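Local coordinates for protein S-adenosylmethionine dependent methyltransferase (Mesorhizobium loti, PDB 3BKW) that probably transfers a methyl group from S-adenosylmethionine to an acceptor substrate, at residues A29-A34 / Y112-L117; R59-H62 / Y68-G71; G138-S143 / N199-S204. All blocks are in the same frame, centred on the assembly; numbering follows the deposited sequence.

All three contacts rest on one mixed sheet, in which strands 91-95, 68-73, 46-50, 108-114, 138-145, 236-242 and 207-213 lie side by side in that order. Contact 1 closes a long loop of chain with contact 2 nested inside it; contact 3 follows later. The centre of contact 1 is about 15 Å from those of both other contacts, which are themselves about 20 Å apart. Trp32 packs edge-to-face on Trp60, tying contact 1 to contact 2, while neighbouring strands 108-114 and 138-145 join contacts 1 and 3. Contact 2 brings helix 56-63, and contact 3 helix 194-203, against the sheet, with helices on both faces as in Rossmann-like class I methyltransferases.

Contact 1 (A29-A34 / Y112-L117); sequences AAEWPA and YSSLAL
Trp32 and Tyr112 make the aromatic part of this contact. The indole brings CZ3 to 3.6 Å from the phenol oxygen OH of Tyr112, and that CZ3 lies 4.1 Å from Tyr112 CE1. The two side chains cross at about a right angle, the phenol oxygen coming to the indole obliquely. With CG of Tyr112 anti to the backbone N (chi1 174°), the phenol extends from the strand towards the indole, and Phe57 stacks on it. An alanine at Tyr112 is likely to leave the six-membered end of the indole and the ring of Phe57 without their shared neighbour.

Strand 108-114 belongs to the parallel part of the seven-stranded methyltransferase sheet; residues 112-114 are its last and 115-117 leave its C-terminal end, the edge where class I enzymes generally hold S-adenosylmethionine.

The polar link is indirect. One water donates to Glu31 OE2 at 2.7 Å and also bonds Ser114 OG at 2.7 Å, bridging two oxygens that stand 4.4 Å apart.

A van der Waals contact of methyl on carboxylate adds to this: Leu115 CD1 lies 3.7 Å from Glu31 OE2, the side chains arriving from opposite directions. Phe236 touches both.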
loop_
_atom_site.group_PDB
_atom_site.type_symbol
_atom_site.label_atom_id
_atom_site.label_comp_id
_atom_site.label_asym_id
_atom_site.label_seq_id
_atom_site.Cartn_x
_atom_site.Cartn_y
_atom_site.Cartn_z
ATOM N N ALA A 29 11.356 -20.351 4.061
ATOM C CA ALA A 29 10.987 -18.934 3.857
ATOM C C ALA A 29 9.702 -18.618 4.605
ATOM O O ALA A 29 8.636 -19.122 4.245
ATOM C CB ALA A 29 10.823 -18.619 2.378
ATOM N N ALA A 30 9.811 -17.765 5.627
ATOM C CA ALA A 30 8.681 -17.361 6.472
ATOM C C ALA A 30 7.533 -16.774 5.686
ATOM O O ALA A 30 6.373 -17.004 6.031
ATOM C CB ALA A 30 9.134 -16.338 7.527
ATOM N N GLU A 31 7.873 -16.007 4.644
ATOM C CA GLU A 31 6.884 -15.360 3.786
ATOM C C GLU A 31 6.293 -16.223 2.663
ATOM O O GLU A 31 5.370 -15.763 1.983
ATOM C CB GLU A 31 7.426 -14.045 3.185
ATOM C CG GLU A 31 8.360 -14.110 1.971
ATOM C CD GLU A 31 9.753 -14.699 2.215
ATOM O OE1 GLU A 31 10.099 -15.090 3.361
ATOM O OE2 GLU A 31 10.512 -14.761 1.219
ATOM N N TRP A 32 6.804 -17.440 2.470
ATOM C CA TRP A 32 6.287 -18.319 1.409
ATOM C C TRP A 32 4.798 -18.656 1.544
ATOM O O TRP A 32 4.075 -18.491 0.569
ATOM C CB TRP A 32 7.157 -19.563 1.190
ATOM C CG TRP A 32 6.488 -20.644 0.399
ATOM C CD1 TRP A 32 6.139 -21.858 0.852
ATOM C CD2 TRP A 32 6.055 -20.576 -0.968
ATOM N NE1 TRP A 32 5.532 -22.572 -0.134
ATOM C CE2 TRP A 32 5.449 -21.812 -1.263
ATOM C CE3 TRP A 32 6.098 -19.586 -1.961
ATOM C CZ2 TRP A 32 4.927 -22.117 -2.524
ATOM C CZ3 TRP A 32 5.555 -19.877 -3.237
ATOM C CH2 TRP A 32 4.968 -21.136 -3.495
ATOM N N PRO A 33 4.340 -19.142 2.715
ATOM C CA PRO A 33 2.902 -19.429 2.832
ATOM C C PRO A 33 1.955 -18.275 2.485
ATOM O O PRO A 33 0.940 -18.499 1.818
ATOM C CB PRO A 33 2.758 -19.854 4.288
ATOM C CG PRO A 33 4.099 -20.411 4.635
ATOM C CD PRO A 33 5.065 -19.535 3.936
ATOM N N ALA A 34 2.302 -17.062 2.912
ATOM C CA ALA A 34 1.531 -15.851 2.592
ATOM C C ALA A 34 1.528 -15.552 1.103
ATOM O O ALA A 34 0.482 -15.225 0.543
ATOM C CB ALA A 34 2.090 -14.664 3.339
ATOM N N TYR A 112 5.756 -14.852 -11.528
ATOM C CA TYR A 112 6.145 -14.917 -10.121
ATOM C C TYR A 112 7.548 -14.390 -9.934
ATOM O O TYR A 112 8.395 -14.606 -10.777
ATOM C CB TYR A 112 6.097 -16.359 -9.655
ATOM C CG TYR A 112 6.600 -16.628 -8.244
ATOM C CD1 TYR A 112 5.731 -16.530 -7.144
ATOM C CD2 TYR A 112 7.944 -16.962 -7.993
ATOM C CE1 TYR A 112 6.188 -16.794 -5.834
ATOM C CE2 TYR A 112 8.408 -17.226 -6.687
ATOM C CZ TYR A 112 7.526 -17.145 -5.620
ATOM O OH TYR A 112 8.019 -17.431 -4.345
ATOM N N SER A 113 7.795 -13.719 -8.812
ATOM C CA SER A 113 9.141 -13.281 -8.471
ATOM C C SER A 113 9.337 -13.139 -6.974
ATOM O O SER A 113 8.614 -12.395 -6.327
ATOM C CB SER A 113 9.452 -11.960 -9.146
ATOM O OG SER A 113 10.807 -11.592 -8.908
ATOM N N SER A 114 10.313 -13.858 -6.433
ATOM C CA SER A 114 10.666 -13.773 -5.025
ATOM C C SER A 114 11.945 -12.966 -4.814
ATOM O O SER A 114 13.031 -13.383 -5.240
ATOM C CB SER A 114 10.853 -15.168 -4.435
ATOM O OG SER A 114 11.383 -15.091 -3.116
ATOM N N LEU A 115 11.789 -11.807 -4.185
ATOM C CA LEU A 115 12.920 -11.010 -3.703
ATOM C C LEU A 115 13.980 -10.687 -4.746
ATOM O O LEU A 115 15.188 -10.820 -4.505
ATOM C CB LEU A 115 13.514 -11.719 -2.479
ATOM C CG LEU A 115 12.543 -12.030 -1.336
ATOM C CD1 LEU A 115 13.276 -12.745 -0.184
ATOM C CD2 LEU A 115 11.830 -10.769 -0.856
ATOM N N ALA A 116 13.507 -10.272 -5.911
ATOM C CA ALA A 116 14.366 -9.884 -7.039
ATOM C C ALA A 116 14.151 -8.452 -7.519
ATOM O O ALA A 116 15.095 -7.801 -7.923
ATOM C CB ALA A 116 14.142 -10.840 -8.229
ATOM N N LEU A 117 12.903 -7.974 -7.504
ATOM C CA LEU A 117 12.571 -6.698 -8.102
ATOM C C LEU A 117 13.113 -5.485 -7.389
ATOM O O LEU A 117 13.303 -4.462 -8.037
ATOM C CB LEU A 117 11.079 -6.558 -8.368
ATOM C CG LEU A 117 10.429 -7.597 -9.297
ATOM C CD1 LEU A 117 9.085 -6.991 -9.742
ATOM C CD2 LEU A 117 11.239 -8.017 -10.484
HETATM O O HOH W 1 9.539 -14.453 -1.234
#

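Contact 2 (R59-H62 / Y68-G71); sequences RWAH and YVLG
Ala61 and Val69 meet inside the beta-alpha-beta unit formed by strand 46-50, helix 56-63 and strand 68-73, the first such unit of the Rossmann-like methyltransferase sheet. The contact is small, burying 81 Å² over both segments together, and is apolar in kind.

Along the helix, Arg59 comes first and turns away from the strand. Its guanidinium is held by Phe54, in the chain just before the helix: NH1 bonds Phe54 O and the group makes a cation-pi contact with the ring. Trp60 likewise faces elsewhere: its indole stacks on His64, whose ND1 is hydrogen-bonded to Trp60 O.

Ala61 is the helix residue directed at the sheet. Its CB lies 4.0 Å from Val69 CG2, one methyl against one methyl, and both residues are buried. A side chain this short probably allows the helix turn to sit close to the strand. His62 follows and borders the pair. Its CA is 7.1 Å from Val69 CA, the shortest such spacing between the segments, yet its imidazole swings past the valine to pack on Ile91 and Pro87.

On the strand, Val69 is fixed from one side by backbone bonds with Gly90 and Thr92, while Leu70 pairs with Ile47 and Asp49 on the other, as expected of an inner strand. Tyr68 and Leu70 send their side chains to the opposite face, where both touch Phe108.

The torsion of Val69 selects the branch that touches: CG2 stands anti to the carbonyl carbon and reaches the helix, 4.3 Å from His62 N, whereas CG1, anti to the backbone N (chi1 -175°), stays 5.0 Å from Ala61 CB.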
loop_
_atom_site.group_PDB
_atom_site.type_symbol
_atom_site.label_atom_id
_atom_site.label_comp_id
_atom_site.label_asym_id
_atom_site.label_seq_id
_atom_site.Cartn_x
_atom_site.Cartn_y
_atom_site.Cartn_z
ATOM N N ARG A 59 10.113 -25.861 -9.342
ATOM C CA ARG A 59 9.790 -27.240 -8.993
ATOM C C ARG A 59 8.464 -27.363 -8.249
ATOM O O ARG A 59 7.696 -28.272 -8.536
ATOM C CB ARG A 59 10.917 -27.924 -8.221
ATOM C CG ARG A 59 12.142 -28.201 -9.093
ATOM C CD ARG A 59 13.196 -29.017 -8.371
ATOM N NE ARG A 59 13.810 -28.282 -7.274
ATOM C CZ ARG A 59 14.683 -27.281 -7.411
ATOM N NH1 ARG A 59 15.089 -26.873 -8.607
ATOM N NH2 ARG A 59 15.164 -26.683 -6.326
ATOM N N TRP A 60 8.195 -26.453 -7.315
ATOM C CA TRP A 60 6.901 -26.442 -6.605
ATOM C C TRP A 60 5.747 -26.313 -7.603
ATOM O O TRP A 60 4.774 -27.061 -7.531
ATOM C CB TRP A 60 6.844 -25.321 -5.543
ATOM C CG TRP A 60 5.500 -25.202 -4.872
ATOM C CD1 TRP A 60 5.102 -25.848 -3.749
ATOM C CD2 TRP A 60 4.370 -24.428 -5.317
ATOM N NE1 TRP A 60 3.804 -25.517 -3.455
ATOM C CE2 TRP A 60 3.318 -24.669 -4.410
ATOM C CE3 TRP A 60 4.146 -23.574 -6.400
ATOM C CZ2 TRP A 60 2.061 -24.051 -4.529
ATOM C CZ3 TRP A 60 2.898 -22.958 -6.531
ATOM C CH2 TRP A 60 1.865 -23.215 -5.602
ATOM N N ALA A 61 5.869 -25.369 -8.531
ATOM C CA ALA A 61 4.824 -25.116 -9.523
ATOM C C ALA A 61 4.593 -26.331 -10.412
ATOM O O ALA A 61 3.438 -26.691 -10.692
ATOM C CB ALA A 61 5.163 -23.895 -10.364
ATOM N N HIS A 62 5.682 -26.950 -10.865
ATOM C CA HIS A 62 5.595 -28.176 -11.660
ATOM C C HIS A 62 4.916 -29.297 -10.853
ATOM O O HIS A 62 3.986 -29.942 -11.341
ATOM C CB HIS A 62 6.974 -28.642 -12.137
ATOM C CG HIS A 62 6.923 -29.892 -12.964
ATOM N ND1 HIS A 62 6.629 -29.879 -14.310
ATOM C CD2 HIS A 62 7.065 -31.194 -12.621
ATOM C CE1 HIS A 62 6.631 -31.120 -14.769
ATOM N NE2 HIS A 62 6.898 -31.937 -13.766
ATOM N N TYR A 68 3.706 -25.450 -17.950
ATOM C CA TYR A 68 5.015 -25.004 -18.388
ATOM C C TYR A 68 5.561 -23.952 -17.431
ATOM O O TYR A 68 4.824 -23.064 -17.023
ATOM C CB TYR A 68 4.907 -24.421 -19.799
ATOM C CG TYR A 68 6.166 -23.738 -20.301
ATOM C CD1 TYR A 68 7.348 -24.464 -20.459
ATOM C CD2 TYR A 68 6.178 -22.369 -20.624
ATOM C CE1 TYR A 68 8.528 -23.848 -20.920
ATOM C CE2 TYR A 68 7.361 -21.739 -21.095
ATOM C CZ TYR A 68 8.523 -22.495 -21.235
ATOM O OH TYR A 68 9.688 -21.920 -21.692
ATOM N N VAL A 69 6.842 -24.084 -17.077
ATOM C CA VAL A 69 7.530 -23.130 -16.197
ATOM C C VAL A 69 8.835 -22.683 -16.862
ATOM O O VAL A 69 9.632 -23.519 -17.279
ATOM C CB VAL A 69 7.844 -23.709 -14.790
ATOM C CG1 VAL A 69 8.452 -22.613 -13.898
ATOM C CG2 VAL A 69 6.572 -24.244 -14.139
ATOM N N LEU A 70 9.015 -21.364 -16.994
ATOM C CA LEU A 70 10.251 -20.751 -17.496
ATOM C C LEU A 70 10.885 -20.068 -16.284
ATOM O O LEU A 70 10.302 -19.127 -15.729
ATOM C CB LEU A 70 9.973 -19.733 -18.595
ATOM C CG LEU A 70 11.188 -18.925 -19.102
ATOM C CD1 LEU A 70 12.294 -19.836 -19.691
ATOM C CD2 LEU A 70 10.730 -17.891 -20.117
ATOM N N GLY A 71 12.046 -20.558 -15.870
ATOM C CA GLY A 71 12.802 -19.986 -14.757
ATOM C C GLY A 71 13.930 -19.149 -15.316
ATOM O O GLY A 71 14.738 -19.652 -16.092
#

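Contact 3 (G138-S143 / N199-S204); sequences GHFVFS and NALIRS. With EDO (1,2-ethanediol), chain G.
The helix layer on one face of the central sheet meets strand 138-145 here, where Leu201 of helix 194-203 brings its two methyls up to Phe142 and Phe140. CD1 of Leu201 comes to the edge of the Phe142 ring, near its plane, 4.0 Å from CE2. The other branch, CD2, approaches Phe140 CD2 obliquely at 4.3 Å. The side chains of Leu201 and Phe142 come from opposite directions.

The two phenylalanines also pack on each other: CD2 of Phe142 sits 3.6 Å above the Phe140 plane, over the ring centre. Phe142 manages this by placing CG between its backbone N and carbonyl carbon (chi1 67°), and Phe127 of helix 123-133 adds a further aromatic neighbour to Phe140.

Within residues 199-204, Ala200 O accepts two bonds, from Ser204 N at 3.0 Å and Ser204 OG at 2.8 Å, the donors arriving from opposite faces of the carbonyl plane. Away from the sheet, a 1,2-ethanediol probably left from crystallisation donates from O1 to Asn199 O at 2.7 Å and lies over one face of the Arg203 guanidinium. It also bonds His210 ND1 of the second subunit, to whose Val211 O the amide ND2 of Asn199 is bonded. A helix laid against one face of the central sheet in this way is part of the alpha/beta/alpha sandwich of Rossmann-like methyltransferases.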
loop_
_atom_site.group_PDB
_atom_site.type_symbol
_atom_site.label_atom_id
_atom_site.label_comp_id
_atom_site.label_asym_id
_atom_site.label_seq_id
_atom_site.Cartn_x
_atom_site.Cartn_y
_atom_site.Cartn_z
ATOM N N GLY A 138 -4.344 -12.731 -16.611
ATOM C CA GLY A 138 -3.178 -13.314 -15.962
ATOM C C GLY A 138 -2.748 -12.501 -14.764
ATOM O O GLY A 138 -3.163 -11.350 -14.621
ATOM N N HIS A 139 -1.905 -13.102 -13.909
ATOM C CA HIS A 139 -1.444 -12.470 -12.668
ATOM C C HIS A 139 0.065 -12.337 -12.566
ATOM O O HIS A 139 0.793 -13.056 -13.208
ATOM C CB HIS A 139 -1.932 -13.225 -11.436
ATOM C CG HIS A 139 -3.414 -13.168 -11.244
ATOM N ND1 HIS A 139 -4.268 -14.090 -11.799
ATOM C CD2 HIS A 139 -4.193 -12.290 -10.567
ATOM C CE1 HIS A 139 -5.513 -13.790 -11.471
ATOM N NE2 HIS A 139 -5.495 -12.699 -10.725
ATOM N N PHE A 140 0.482 -11.357 -11.769
ATOM C CA PHE A 140 1.872 -11.097 -11.419
ATOM C C PHE A 140 1.885 -11.042 -9.896
ATOM O O PHE A 140 1.226 -10.179 -9.323
ATOM C CB PHE A 140 2.339 -9.801 -12.064
ATOM C CG PHE A 140 3.785 -9.437 -11.803
ATOM C CD1 PHE A 140 4.782 -10.384 -11.502
ATOM C CD2 PHE A 140 4.179 -8.111 -11.986
ATOM C CE1 PHE A 140 6.117 -10.008 -11.315
ATOM C CE2 PHE A 140 5.502 -7.751 -11.817
ATOM C CZ PHE A 140 6.466 -8.686 -11.485
ATOM N N VAL A 141 2.591 -11.978 -9.271
ATOM C CA VAL A 141 2.652 -12.095 -7.823
ATOM C C VAL A 141 4.120 -12.051 -7.436
ATOM O O VAL A 141 4.933 -12.847 -7.924
ATOM C CB VAL A 141 1.996 -13.399 -7.359
ATOM C CG1 VAL A 141 2.101 -13.559 -5.834
ATOM C CG2 VAL A 141 0.535 -13.446 -7.790
ATOM N N PHE A 142 4.489 -11.088 -6.594
ATOM C CA PHE A 142 5.872 -10.930 -6.227
ATOM C C PHE A 142 6.108 -10.393 -4.829
ATOM O O PHE A 142 5.241 -9.722 -4.251
ATOM C CB PHE A 142 6.574 -10.038 -7.272
ATOM C CG PHE A 142 6.097 -8.590 -7.306
ATOM C CD1 PHE A 142 6.762 -7.619 -6.554
ATOM C CD2 PHE A 142 5.000 -8.188 -8.093
ATOM C CE1 PHE A 142 6.366 -6.264 -6.585
ATOM C CE2 PHE A 142 4.589 -6.821 -8.131
ATOM C CZ PHE A 142 5.281 -5.868 -7.359
ATOM N N SER A 143 7.306 -10.694 -4.317
ATOM C CA SER A 143 7.761 -10.190 -3.036
ATOM C C SER A 143 8.985 -9.334 -3.244
ATOM O O SER A 143 9.810 -9.600 -4.130
ATOM C CB SER A 143 8.079 -11.318 -2.076
ATOM O OG SER A 143 9.097 -12.154 -2.592
ATOM N N ASN A 199 1.430 2.432 -7.846
ATOM C CA ASN A 199 1.104 3.367 -8.934
ATOM C C ASN A 199 1.771 2.965 -10.252
ATOM O O ASN A 199 1.167 3.063 -11.308
ATOM C CB ASN A 199 1.516 4.778 -8.558
ATOM C CG ASN A 199 0.679 5.363 -7.438
ATOM O OD1 ASN A 199 -0.419 4.878 -7.136
ATOM N ND2 ASN A 199 1.178 6.445 -6.846
ATOM N N ALA A 200 3.002 2.459 -10.161
ATOM C CA ALA A 200 3.737 1.967 -11.333
ATOM C C ALA A 200 3.053 0.741 -11.951
ATOM O O ALA A 200 2.942 0.642 -13.177
ATOM C CB ALA A 200 5.173 1.671 -10.973
ATOM N N LEU A 201 2.557 -0.169 -11.110
ATOM C CA LEU A 201 1.761 -1.298 -11.607
ATOM C C LEU A 201 0.507 -0.830 -12.327
ATOM O O LEU A 201 0.206 -1.292 -13.416
ATOM C CB LEU A 201 1.368 -2.232 -10.465
ATOM C CG LEU A 201 2.470 -3.131 -9.892
ATOM C CD1 LEU A 201 2.031 -3.758 -8.557
ATOM C CD2 LEU A 201 2.812 -4.211 -10.900
ATOM N N ILE A 202 -0.199 0.111 -11.710
ATOM C CA ILE A 202 -1.459 0.638 -12.272
ATOM C C ILE A 202 -1.204 1.336 -13.619
ATOM O O ILE A 202 -1.881 1.043 -14.611
ATOM C CB ILE A 202 -2.160 1.580 -11.244
ATOM C CG1 ILE A 202 -2.655 0.787 -10.031
ATOM C CG2 ILE A 202 -3.376 2.316 -11.872
ATOM C CD1 ILE A 202 -3.006 1.684 -8.843
ATOM N N ARG A 203 -0.192 2.209 -13.663
ATOM C CA ARG A 203 0.185 2.925 -14.902
ATOM C C ARG A 203 0.612 1.944 -16.019
ATOM O O ARG A 203 0.398 2.211 -17.207
ATOM C CB ARG A 203 1.318 3.918 -14.599
ATOM C CG ARG A 203 1.653 4.930 -15.658
ATOM C CD ARG A 203 2.750 5.905 -15.185
ATOM N NE ARG A 203 2.391 6.584 -13.924
ATOM C CZ ARG A 203 2.856 6.332 -12.685
ATOM N NH1 ARG A 203 3.812 5.420 -12.424
ATOM N NH2 ARG A 203 2.368 7.057 -11.666
ATOM N N SER A 204 1.204 0.823 -15.614
ATOM C CA SER A 204 1.634 -0.251 -16.518
ATOM C C SER A 204 0.487 -1.140 -17.047
ATOM O O SER A 204 0.731 -1.989 -17.906
ATOM C CB SER A 204 2.730 -1.100 -15.847
ATOM O OG SER A 204 3.887 -0.311 -15.587
HETATM C C1 EDO G . -0.925 6.138 -12.295
HETATM O O1 EDO G . -0.843 4.736 -12.033
HETATM C C2 EDO G . -0.955 6.899 -10.976
HETATM O O2 EDO G . -1.972 6.341 -10.153
#